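Local coordinates for uncharacterized protein (Pyrococcus furiosus, PDB 4XLZ) that probably removes an acetyl group from N,N'-diacetylchitobiose as a metal-dependent deacetylase of carbohydrate esterase family 14, at residues A[192-202]-A[241-252]; A[159-168]-A[181-189]. One frame throughout, in Å; residues are numbered along the deposited sequence.

Contact 1. Residues A[192-202]-A[241-252]; sequences THKPNYIVDIT and KIGVRYGEGFRV. With CD (cadmium ion), chain J.
Lys241 and Ile242 lean on Pro195 and Ile198 beside a two-stranded antiparallel sheet, in which strand 247-250 pairs with strand 197-200 and a classic beta bulge sets Asn196 and Tyr197 opposite Phe250. The methylenes of Lys241 cross the proline ring at about a right angle, while Ile242 and Ile198 slide past each other in opposite directions, Ile242 CD1 lying 3.7 Å from Ile198 CG2. Val244 then turns CG1 to OD2 and CG2 to OD1 of Asp200. The Thr202 hydroxyl donates to the syn lone pair of Asp200 OD1, which also accepts Thr202 N in an Asx turn, while Thr202 OG1 accepts Tyr246 N at 3.1 Å. Gly247 packs against Ile198, where a CB would run into CG2. Glu248 trades backbone bonds with Val199 and crosses Ile201; its buried carboxylate is held by Lys208, Thr51 and Gly50. Ile198 CD1 lies 3.7 Å from Gly249 CA. Phe250 brings CE2 within 3.8 Å of Val199 CG2, near Phe28 and helix 43-57, and its carbonyl oxygen accepts both Asn196 N and Tyr197 N. Extended Arg251 keeps Lys194 O in its guanidinium plane, NH1 to O 3.0 Å, and gives NH2 to the Ile267 carboxylate. Nearby, His193 NE2 binds a cadmium ion at 2.2 Å with three waters and Asp265 of the second subunit. Asn196 CG sits between its backbone N and carbonyl carbon (chi1 51°), turning the amide to Val252: ND2 donates to Val252 O at 2.9 Å, and OD1 receives Val252 N on an in-plane lone pair, 2.8 Å away and nearly straight at 171°.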
loop_
_atom_site.group_PDB
_atom_site.type_symbol
_atom_site.label_atom_id
_atom_site.label_comp_id
_atom_site.label_asym_id
_atom_site.label_seq_id
_atom_site.Cartn_x
_atom_site.Cartn_y
_atom_site.Cartn_z
ATOM N N THR A 192 -0.785 13.517 -27.611
ATOM C CA THR A 192 -0.572 12.215 -28.286
ATOM C C THR A 192 0.424 12.305 -29.406
ATOM O O THR A 192 0.434 13.334 -30.159
ATOM C CB THR A 192 -1.911 11.676 -28.747
ATOM O OG1 THR A 192 -1.701 10.348 -29.278
ATOM C CG2 THR A 192 -2.632 12.541 -29.843
ATOM N N HIS A 193 1.278 11.305 -29.478
ATOM C CA HIS A 193 2.202 11.127 -30.652
ATOM C C HIS A 193 1.447 10.462 -31.849
ATOM O O HIS A 193 2.028 10.437 -32.965
ATOM C CB HIS A 193 3.419 10.304 -30.170
ATOM C CG HIS A 193 4.400 9.865 -31.233
ATOM N ND1 HIS A 193 4.670 8.541 -31.454
ATOM C CD2 HIS A 193 5.225 10.560 -32.073
ATOM C CE1 HIS A 193 5.581 8.423 -32.404
ATOM N NE2 HIS A 193 5.922 9.625 -32.811
ATOM N N LYS A 194 0.273 9.865 -31.595
ATOM C CA LYS A 194 -0.399 9.115 -32.678
ATOM C C LYS A 194 -1.796 9.676 -32.893
ATOM O O LYS A 194 -2.832 8.993 -32.752
ATOM C CB LYS A 194 -0.461 7.591 -32.339
ATOM C CG LYS A 194 0.946 6.915 -32.386
ATOM C CD LYS A 194 1.433 6.784 -33.851
ATOM C CE LYS A 194 2.820 6.104 -33.931
ATOM N NZ LYS A 194 3.176 6.145 -35.369
ATOM N N PRO A 195 -1.932 10.972 -33.217
ATOM C CA PRO A 195 -3.279 11.469 -33.384
ATOM C C PRO A 195 -3.888 10.902 -34.670
ATOM O O PRO A 195 -3.151 10.632 -35.647
ATOM C CB PRO A 195 -3.040 13.016 -33.571
ATOM C CG PRO A 195 -1.645 13.060 -34.243
ATOM C CD PRO A 195 -0.808 11.938 -33.566
ATOM N N ASN A 196 -5.192 10.799 -34.667
ATOM C CA ASN A 196 -5.930 10.411 -35.909
ATOM C C ASN A 196 -7.030 11.388 -36.221
ATOM O O ASN A 196 -7.810 11.165 -37.186
ATOM C CB ASN A 196 -6.375 8.961 -35.955
ATOM C CG ASN A 196 -7.124 8.544 -34.728
ATOM O OD1 ASN A 196 -7.651 9.342 -33.997
ATOM N ND2 ASN A 196 -7.256 7.248 -34.590
ATOM N N TYR A 197 -7.159 12.423 -35.419
ATOM C CA TYR A 197 -8.110 13.509 -35.712
ATOM C C TYR A 197 -7.456 14.811 -35.293
ATOM O O TYR A 197 -6.971 14.947 -34.104
ATOM C CB TYR A 197 -9.402 13.287 -34.940
ATOM C CG TYR A 197 -10.392 14.426 -35.149
ATOM C CD1 TYR A 197 -10.889 14.612 -36.450
ATOM C CD2 TYR A 197 -10.791 15.312 -34.109
ATOM C CE1 TYR A 197 -11.810 15.692 -36.690
ATOM C CE2 TYR A 197 -11.661 16.411 -34.377
ATOM C CZ TYR A 197 -12.156 16.531 -35.648
ATOM O OH TYR A 197 -13.102 17.557 -35.854
ATOM N N ILE A 198 -7.380 15.814 -36.209
ATOM C CA ILE A 198 -6.711 17.078 -35.855
ATOM C C ILE A 198 -7.714 18.239 -36.024
ATOM O O ILE A 198 -8.480 18.263 -37.024
ATOM C CB ILE A 198 -5.579 17.424 -36.870
ATOM C CG1 ILE A 198 -4.672 16.277 -37.112
ATOM C CG2 ILE A 198 -4.894 18.777 -36.499
ATOM C CD1 ILE A 198 -3.906 15.934 -35.862
ATOM N N VAL A 199 -7.766 19.115 -35.028
ATOM C CA VAL A 199 -8.671 20.264 -35.066
ATOM C C VAL A 199 -7.780 21.468 -35.467
ATOM O O VAL A 199 -6.704 21.706 -34.865
ATOM C CB VAL A 199 -9.230 20.510 -33.706
ATOM C CG1 VAL A 199 -10.072 21.844 -33.636
ATOM C CG2 VAL A 199 -10.156 19.298 -33.294
ATOM N N ASP A 200 -8.261 22.217 -36.521
ATOM C CA ASP A 200 -7.483 23.438 -36.881
ATOM C C ASP A 200 -7.757 24.540 -35.882
ATOM O O ASP A 200 -8.940 24.883 -35.685
ATOM C CB ASP A 200 -7.990 23.837 -38.303
ATOM C CG ASP A 200 -7.278 25.105 -38.799
ATOM O OD1 ASP A 200 -6.406 25.644 -38.163
ATOM O OD2 ASP A 200 -7.701 25.516 -39.943
ATOM N N ILE A 201 -6.733 25.016 -35.190
ATOM C CA ILE A 201 -6.876 26.070 -34.241
ATOM C C ILE A 201 -6.126 27.367 -34.637
ATOM O O ILE A 201 -5.877 28.218 -33.756
ATOM C CB ILE A 201 -6.430 25.702 -32.768
ATOM C CG1 ILE A 201 -5.012 25.274 -32.771
ATOM C CG2 ILE A 201 -7.361 24.502 -32.270
ATOM C CD1 ILE A 201 -4.360 25.529 -31.413
ATOM N N THR A 202 -5.827 27.439 -35.939
ATOM C CA THR A 202 -4.987 28.573 -36.442
ATOM C C THR A 202 -5.558 29.914 -35.958
ATOM O O THR A 202 -4.836 30.788 -35.413
ATOM C CB THR A 202 -4.930 28.478 -37.940
ATOM O OG1 THR A 202 -4.222 27.318 -38.315
ATOM C CG2 THR A 202 -4.075 29.713 -38.425
ATOM N N LYS A 241 -0.125 17.973 -40.332
ATOM C CA LYS A 241 -0.731 16.684 -40.725
ATOM C C LYS A 241 -2.031 16.871 -41.521
ATOM O O LYS A 241 -2.459 15.944 -42.172
ATOM C CB LYS A 241 -1.021 15.840 -39.460
ATOM C CG LYS A 241 0.272 15.381 -38.815
ATOM C CD LYS A 241 -0.081 14.447 -37.523
ATOM C CE LYS A 241 1.286 14.249 -36.773
ATOM N NZ LYS A 241 2.483 13.843 -37.605
ATOM N N ILE A 242 -2.692 18.015 -41.404
ATOM C CA ILE A 242 -3.889 18.289 -42.186
ATOM C C ILE A 242 -3.707 19.594 -43.063
ATOM O O ILE A 242 -4.732 20.197 -43.537
ATOM C CB ILE A 242 -5.197 18.390 -41.325
ATOM C CG1 ILE A 242 -5.100 19.513 -40.243
ATOM C CG2 ILE A 242 -5.519 16.966 -40.761
ATOM C CD1 ILE A 242 -6.461 19.964 -39.633
ATOM N N GLY A 243 -2.457 19.965 -43.212
ATOM C CA GLY A 243 -2.164 21.187 -44.111
ATOM C C GLY A 243 -2.650 22.556 -43.591
ATOM O O GLY A 243 -2.967 23.471 -44.409
ATOM N N VAL A 244 -2.733 22.732 -42.248
ATOM C CA VAL A 244 -3.041 24.003 -41.609
ATOM C C VAL A 244 -1.867 24.411 -40.740
ATOM O O VAL A 244 -0.943 23.649 -40.439
ATOM C CB VAL A 244 -4.431 23.998 -40.819
ATOM C CG1 VAL A 244 -5.570 23.505 -41.619
ATOM C CG2 VAL A 244 -4.246 23.179 -39.464
ATOM N N ARG A 245 -1.825 25.714 -40.405
ATOM C CA ARG A 245 -0.679 26.242 -39.651
ATOM C C ARG A 245 -0.613 25.582 -38.208
ATOM O O ARG A 245 0.441 25.147 -37.867
ATOM C CB ARG A 245 -0.767 27.769 -39.510
ATOM C CG ARG A 245 0.512 28.349 -39.054
ATOM C CD ARG A 245 0.394 29.875 -38.936
ATOM N NE ARG A 245 1.698 30.414 -38.607
ATOM C CZ ARG A 245 1.912 31.691 -38.127
ATOM N NH1 ARG A 245 3.173 32.087 -37.883
ATOM N NH2 ARG A 245 0.925 32.575 -37.828
ATOM N N TYR A 246 -1.719 25.700 -37.486
ATOM C CA TYR A 246 -1.712 25.257 -36.059
ATOM C C TYR A 246 -2.890 24.313 -35.885
ATOM O O TYR A 246 -4.041 24.610 -36.201
ATOM C CB TYR A 246 -1.905 26.480 -35.140
ATOM C CG TYR A 246 -0.783 27.491 -35.252
ATOM C CD1 TYR A 246 0.558 27.072 -35.224
ATOM C CD2 TYR A 246 -1.122 28.829 -35.225
ATOM C CE1 TYR A 246 1.616 28.071 -35.235
ATOM C CE2 TYR A 246 -0.102 29.808 -35.239
ATOM C CZ TYR A 246 1.219 29.429 -35.249
ATOM O OH TYR A 246 2.319 30.265 -35.249
ATOM N N GLY A 247 -2.557 23.148 -35.274
ATOM C CA GLY A 247 -3.618 22.148 -34.984
ATOM C C GLY A 247 -3.428 21.599 -33.551
ATOM O O GLY A 247 -2.426 21.749 -32.906
ATOM N N GLU A 248 -4.558 21.056 -33.091
ATOM C CA GLU A 248 -4.519 20.183 -31.861
ATOM C C GLU A 248 -4.911 18.763 -32.259
ATOM O O GLU A 248 -5.866 18.539 -32.955
ATOM C CB GLU A 248 -5.529 20.706 -30.829
ATOM C CG GLU A 248 -4.940 21.948 -30.119
ATOM C CD GLU A 248 -5.932 22.671 -29.198
ATOM O OE1 GLU A 248 -7.077 22.281 -29.166
ATOM O OE2 GLU A 248 -5.444 23.623 -28.532
ATOM N N GLY A 249 -4.068 17.811 -31.790
ATOM C CA GLY A 249 -4.314 16.454 -32.178
ATOM C C GLY A 249 -4.952 15.577 -31.074
ATOM O O GLY A 249 -4.659 15.793 -29.874
ATOM N N PHE A 250 -5.725 14.618 -31.564
ATOM C CA PHE A 250 -6.450 13.703 -30.633
ATOM C C PHE A 250 -6.338 12.342 -31.264
ATOM O O PHE A 250 -6.379 12.105 -32.478
ATOM C CB PHE A 250 -7.928 14.095 -30.568
ATOM C CG PHE A 250 -8.115 15.446 -30.005
ATOM C CD1 PHE A 250 -8.156 15.702 -28.625
ATOM C CD2 PHE A 250 -8.242 16.577 -30.907
ATOM C CE1 PHE A 250 -8.227 16.983 -28.095
ATOM C CE2 PHE A 250 -8.299 17.858 -30.355
ATOM C CZ PHE A 250 -8.333 18.106 -28.953
ATOM N N ARG A 251 -6.305 11.328 -30.353
ATOM C CA ARG A 251 -6.438 9.972 -30.810
ATOM C C ARG A 251 -7.773 9.422 -30.311
ATOM O O ARG A 251 -8.131 9.493 -29.166
ATOM C CB ARG A 251 -5.309 9.043 -30.262
ATOM C CG ARG A 251 -5.427 7.642 -30.844
ATOM C CD ARG A 251 -4.239 6.793 -30.459
ATOM N NE ARG A 251 -4.393 5.457 -31.069
ATOM C CZ ARG A 251 -4.117 5.200 -32.337
ATOM N NH1 ARG A 251 -3.622 6.169 -33.146
ATOM N NH2 ARG A 251 -4.277 3.908 -32.783
ATOM N N VAL A 252 -8.522 8.957 -31.315
ATOM C CA VAL A 252 -9.854 8.377 -31.057
ATOM C C VAL A 252 -9.894 6.992 -31.621
ATOM O O VAL A 252 -9.353 6.738 -32.725
ATOM C CB VAL A 252 -11.023 9.249 -31.679
ATOM C CG1 VAL A 252 -12.399 8.651 -31.390
ATOM C CG2 VAL A 252 -10.951 10.739 -31.204
HETATM CD CD CD J . 7.609 9.923 -34.247
HETATM O O HOH W 1 6.952 7.808 -34.014
HETATM O O HOH W 2 8.415 8.862 -36.092
HETATM O O HOH W 3 7.106 12.230 -34.785
#

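Contact 2. Residues A[159-168]-A[181-189]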
loop_
_atom_site.group_PDB
_atom_site.type_symbol
_atom_site.label_atom_id
_atom_site.label_comp_id
_atom_site.label_asym_id
_atom_site.label_seq_id
_atom_site.Cartn_x
_atom_site.Cartn_y
_atom_site.Cartn_z
ATOM N N ILE A 159 -9.285 6.236 -18.896
ATOM C CA ILE A 159 -9.767 5.230 -19.840
ATOM C C ILE A 159 -10.514 4.168 -19.017
ATOM O O ILE A 159 -11.602 3.730 -19.363
ATOM C CB ILE A 159 -8.600 4.608 -20.604
ATOM C CG1 ILE A 159 -8.045 5.700 -21.517
ATOM C CG2 ILE A 159 -9.104 3.407 -21.451
ATOM C CD1 ILE A 159 -6.642 5.290 -22.121
ATOM N N GLU A 160 -9.861 3.694 -17.946
ATOM C CA GLU A 160 -10.463 2.628 -17.078
ATOM C C GLU A 160 -11.763 3.100 -16.539
ATOM O O GLU A 160 -12.771 2.307 -16.465
ATOM C CB GLU A 160 -9.491 2.325 -15.956
ATOM C CG GLU A 160 -8.235 1.671 -16.526
ATOM C CD GLU A 160 -6.995 1.852 -15.562
ATOM O OE1 GLU A 160 -7.134 2.296 -14.415
ATOM O OE2 GLU A 160 -5.857 1.588 -16.051
ATOM N N SER A 161 -11.800 4.323 -16.029
ATOM C CA SER A 161 -13.018 4.816 -15.334
ATOM C C SER A 161 -14.148 4.986 -16.352
ATOM O O SER A 161 -15.318 4.774 -15.963
ATOM C CB SER A 161 -12.740 6.136 -14.675
ATOM O OG SER A 161 -11.722 5.929 -13.649
ATOM N N VAL A 162 -13.856 5.424 -17.571
ATOM C CA VAL A 162 -14.956 5.459 -18.599
ATOM C C VAL A 162 -15.558 4.041 -18.768
ATOM O O VAL A 162 -16.796 3.915 -18.792
ATOM C CB VAL A 162 -14.359 6.039 -19.909
ATOM C CG1 VAL A 162 -15.400 5.829 -21.028
ATOM C CG2 VAL A 162 -14.107 7.571 -19.686
ATOM N N ALA A 163 -14.668 3.031 -18.865
ATOM C CA ALA A 163 -15.183 1.662 -19.060
ATOM C C ALA A 163 -15.981 1.273 -17.822
ATOM O O ALA A 163 -17.089 0.675 -17.905
ATOM C CB ALA A 163 -14.030 0.715 -19.193
ATOM N N PHE A 164 -15.452 1.528 -16.606
ATOM C CA PHE A 164 -16.092 0.921 -15.403
ATOM C C PHE A 164 -17.270 1.651 -14.944
ATOM O O PHE A 164 -18.128 1.117 -14.164
ATOM C CB PHE A 164 -15.033 0.881 -14.247
ATOM C CG PHE A 164 -13.829 -0.036 -14.562
ATOM C CD1 PHE A 164 -13.787 -0.943 -15.606
ATOM C CD2 PHE A 164 -12.702 0.165 -13.769
ATOM C CE1 PHE A 164 -12.590 -1.716 -15.849
ATOM C CE2 PHE A 164 -11.518 -0.588 -13.992
ATOM C CZ PHE A 164 -11.453 -1.460 -15.037
ATOM N N SER A 165 -17.467 2.909 -15.454
ATOM C CA SER A 165 -18.728 3.619 -15.117
ATOM C C SER A 165 -19.966 2.928 -15.640
ATOM O O SER A 165 -21.044 3.190 -14.971
ATOM C CB SER A 165 -18.685 5.014 -15.833
ATOM O OG SER A 165 -17.735 5.859 -15.198
ATOM N N GLN A 166 -19.808 2.012 -16.572
ATOM C CA GLN A 166 -21.002 1.266 -17.202
ATOM C C GLN A 166 -21.338 0.082 -16.308
ATOM O O GLN A 166 -22.337 -0.625 -16.588
ATOM C CB GLN A 166 -20.606 0.671 -18.591
ATOM C CG GLN A 166 -20.254 1.790 -19.400
ATOM C CD GLN A 166 -20.059 1.377 -20.820
ATOM O OE1 GLN A 166 -20.621 0.428 -21.285
ATOM N NE2 GLN A 166 -19.286 2.163 -21.528
ATOM N N LEU A 167 -20.539 -0.229 -15.279
ATOM C CA LEU A 167 -20.721 -1.562 -14.626
ATOM C C LEU A 167 -21.299 -1.365 -13.293
ATOM O O LEU A 167 -20.725 -0.771 -12.354
ATOM C CB LEU A 167 -19.252 -2.204 -14.404
ATOM C CG LEU A 167 -18.454 -2.372 -15.654
ATOM C CD1 LEU A 167 -17.031 -2.927 -15.389
ATOM C CD2 LEU A 167 -19.181 -3.346 -16.677
ATOM N N PRO A 168 -22.530 -1.906 -13.040
ATOM C CA PRO A 168 -23.243 -1.569 -11.745
ATOM C C PRO A 168 -22.572 -2.186 -10.470
ATOM O O PRO A 168 -22.790 -1.697 -9.385
ATOM C CB PRO A 168 -24.661 -2.171 -11.947
ATOM C CG PRO A 168 -24.512 -3.120 -13.074
ATOM C CD PRO A 168 -23.369 -2.599 -14.058
ATOM N N PRO A 181 -25.408 3.701 -13.705
ATOM C CA PRO A 181 -24.322 3.465 -14.641
ATOM C C PRO A 181 -24.466 4.412 -15.811
ATOM O O PRO A 181 -25.641 4.764 -16.242
ATOM C CB PRO A 181 -24.490 2.016 -15.112
ATOM C CG PRO A 181 -25.270 1.362 -13.901
ATOM C CD PRO A 181 -26.157 2.441 -13.394
ATOM N N HIS A 182 -23.367 4.841 -16.419
ATOM C CA HIS A 182 -23.396 5.701 -17.570
ATOM C C HIS A 182 -22.417 5.210 -18.633
ATOM O O HIS A 182 -21.249 4.732 -18.274
ATOM C CB HIS A 182 -23.034 7.115 -17.186
ATOM C CG HIS A 182 -22.953 8.027 -18.382
ATOM N ND1 HIS A 182 -24.049 8.392 -19.179
ATOM C CD2 HIS A 182 -21.867 8.594 -18.940
ATOM C CE1 HIS A 182 -23.609 9.158 -20.156
ATOM N NE2 HIS A 182 -22.280 9.288 -20.040
ATOM N N SER A 183 -22.818 5.243 -19.917
ATOM C CA SER A 183 -21.957 4.896 -21.020
ATOM C C SER A 183 -21.618 6.138 -21.829
ATOM O O SER A 183 -22.443 6.746 -22.540
ATOM C CB SER A 183 -22.693 3.940 -21.959
ATOM O OG SER A 183 -23.007 2.741 -21.256
ATOM N N VAL A 184 -20.336 6.510 -21.732
ATOM C CA VAL A 184 -19.811 7.663 -22.513
ATOM C C VAL A 184 -19.780 7.278 -23.970
ATOM O O VAL A 184 -19.595 6.128 -24.317
ATOM C CB VAL A 184 -18.377 7.941 -21.949
ATOM C CG1 VAL A 184 -17.559 8.849 -22.920
ATOM C CG2 VAL A 184 -18.466 8.511 -20.514
ATOM N N SER A 185 -20.045 8.224 -24.883
ATOM C CA SER A 185 -20.029 7.880 -26.331
ATOM C C SER A 185 -18.625 7.898 -27.003
ATOM O O SER A 185 -18.399 7.064 -27.884
ATOM C CB SER A 185 -20.874 8.889 -27.140
ATOM O OG SER A 185 -22.202 8.685 -26.617
ATOM N N PHE A 186 -17.737 8.793 -26.539
ATOM C CA PHE A 186 -16.339 8.714 -27.083
ATOM C C PHE A 186 -15.359 9.150 -26.012
ATOM O O PHE A 186 -15.665 10.020 -25.127
ATOM C CB PHE A 186 -16.154 9.637 -28.367
ATOM C CG PHE A 186 -16.297 11.130 -28.081
ATOM C CD1 PHE A 186 -17.543 11.762 -28.226
ATOM C CD2 PHE A 186 -15.098 11.905 -27.774
ATOM C CE1 PHE A 186 -17.574 13.167 -27.967
ATOM C CE2 PHE A 186 -15.163 13.267 -27.516
ATOM C CZ PHE A 186 -16.400 13.899 -27.647
ATOM N N ILE A 187 -14.172 8.586 -26.205
ATOM C CA ILE A 187 -12.933 9.118 -25.491
ATOM C C ILE A 187 -12.061 9.769 -26.622
ATOM O O ILE A 187 -11.946 9.213 -27.759
ATOM C CB ILE A 187 -12.167 7.945 -24.943
ATOM C CG1 ILE A 187 -12.974 7.452 -23.764
ATOM C CG2 ILE A 187 -10.758 8.427 -24.421
ATOM C CD1 ILE A 187 -12.342 6.035 -23.313
ATOM N N ALA A 188 -11.425 10.867 -26.212
ATOM C CA ALA A 188 -10.377 11.372 -27.126
ATOM C C ALA A 188 -9.142 11.658 -26.303
ATOM O O ALA A 188 -9.229 12.340 -25.294
ATOM C CB ALA A 188 -10.928 12.717 -27.819
ATOM N N LEU A 189 -7.983 11.167 -26.788
ATOM C CA LEU A 189 -6.717 11.306 -26.005
ATOM C C LEU A 189 -5.951 12.485 -26.619
ATOM O O LEU A 189 -5.650 12.483 -27.827
ATOM C CB LEU A 189 -5.878 10.037 -26.108
ATOM C CG LEU A 189 -6.718 8.843 -25.536
ATOM C CD1 LEU A 189 -5.747 7.656 -25.746
ATOM C CD2 LEU A 189 -7.064 9.033 -24.061
HETATM O O HOH W 4 -18.925 5.289 -19.567
#
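Val162 fills the closely packed apolar part of this contact, pushing CG1 between Val184 and Ile187. That methyl lies 3.8 Å from Val184 CB, the two valines crossing at about a right angle, and 3.8 Å from Ile187 CD1, which it meets tip to tip. The torsion of Val162 explains this reach, since CG1 is anti to the backbone N (chi1 170°). One turn earlier Ile159 CD1 touches Leu189 CD2 more distantly, at 4.2 Å. The arrangement belongs to a beta-alpha-beta crossover of the Rossmann-like fold: helix 149-164 follows strand 135-139 and packs antiparallel to strand 186-190, the parallel neighbour of that strand, with Val136 also touching Val162 and Val184. Toward the helix end the packing gives way to polar links. Water 4 donates to Val162 O and His182 O and accepts Val184 N, bridging the helix end and the segment before the strand. Ser165 O takes His182 N at 3.2 Å from above its carbonyl plane and is shared with Arg129. The looser side is the solvent edge, where extended, partly exposed Gln166 runs alongside exposed Ser183, with CG 3.3 Å from His182 O. Cut back to an alanine, this position is likely to leave His182 O and the Ser183 side chain without the chain that lies along them, opening a gap. Beyond it, Pro168 CB and Pro181 CG meet only distantly, at 4.1 Å.

How the contacts relate
The two contacts follow in series along the chain, contact 2 closing before contact 1 opens, with centres 24 Å apart. They meet where Arg251 and Val252 lie beside strand 186-190: Arg251 N lies 2.9 Å from Leu189 O, a probable hydrogen bond, and Val252 CG2 is 3.9 Å from Ala188 CB. The small antiparallel sheet thus abuts what is, within this chain, an edge strand of the parallel sheet. Both contacts are tied to elements that carry the cadmium site of His40, Asp43 and His151: helix 149-164 bears His151 and continues into contact 2, and helix 43-57 begins at Asp43 and packs against the Val199 and Phe250 face of contact 1. Both contacts touch the third subunit.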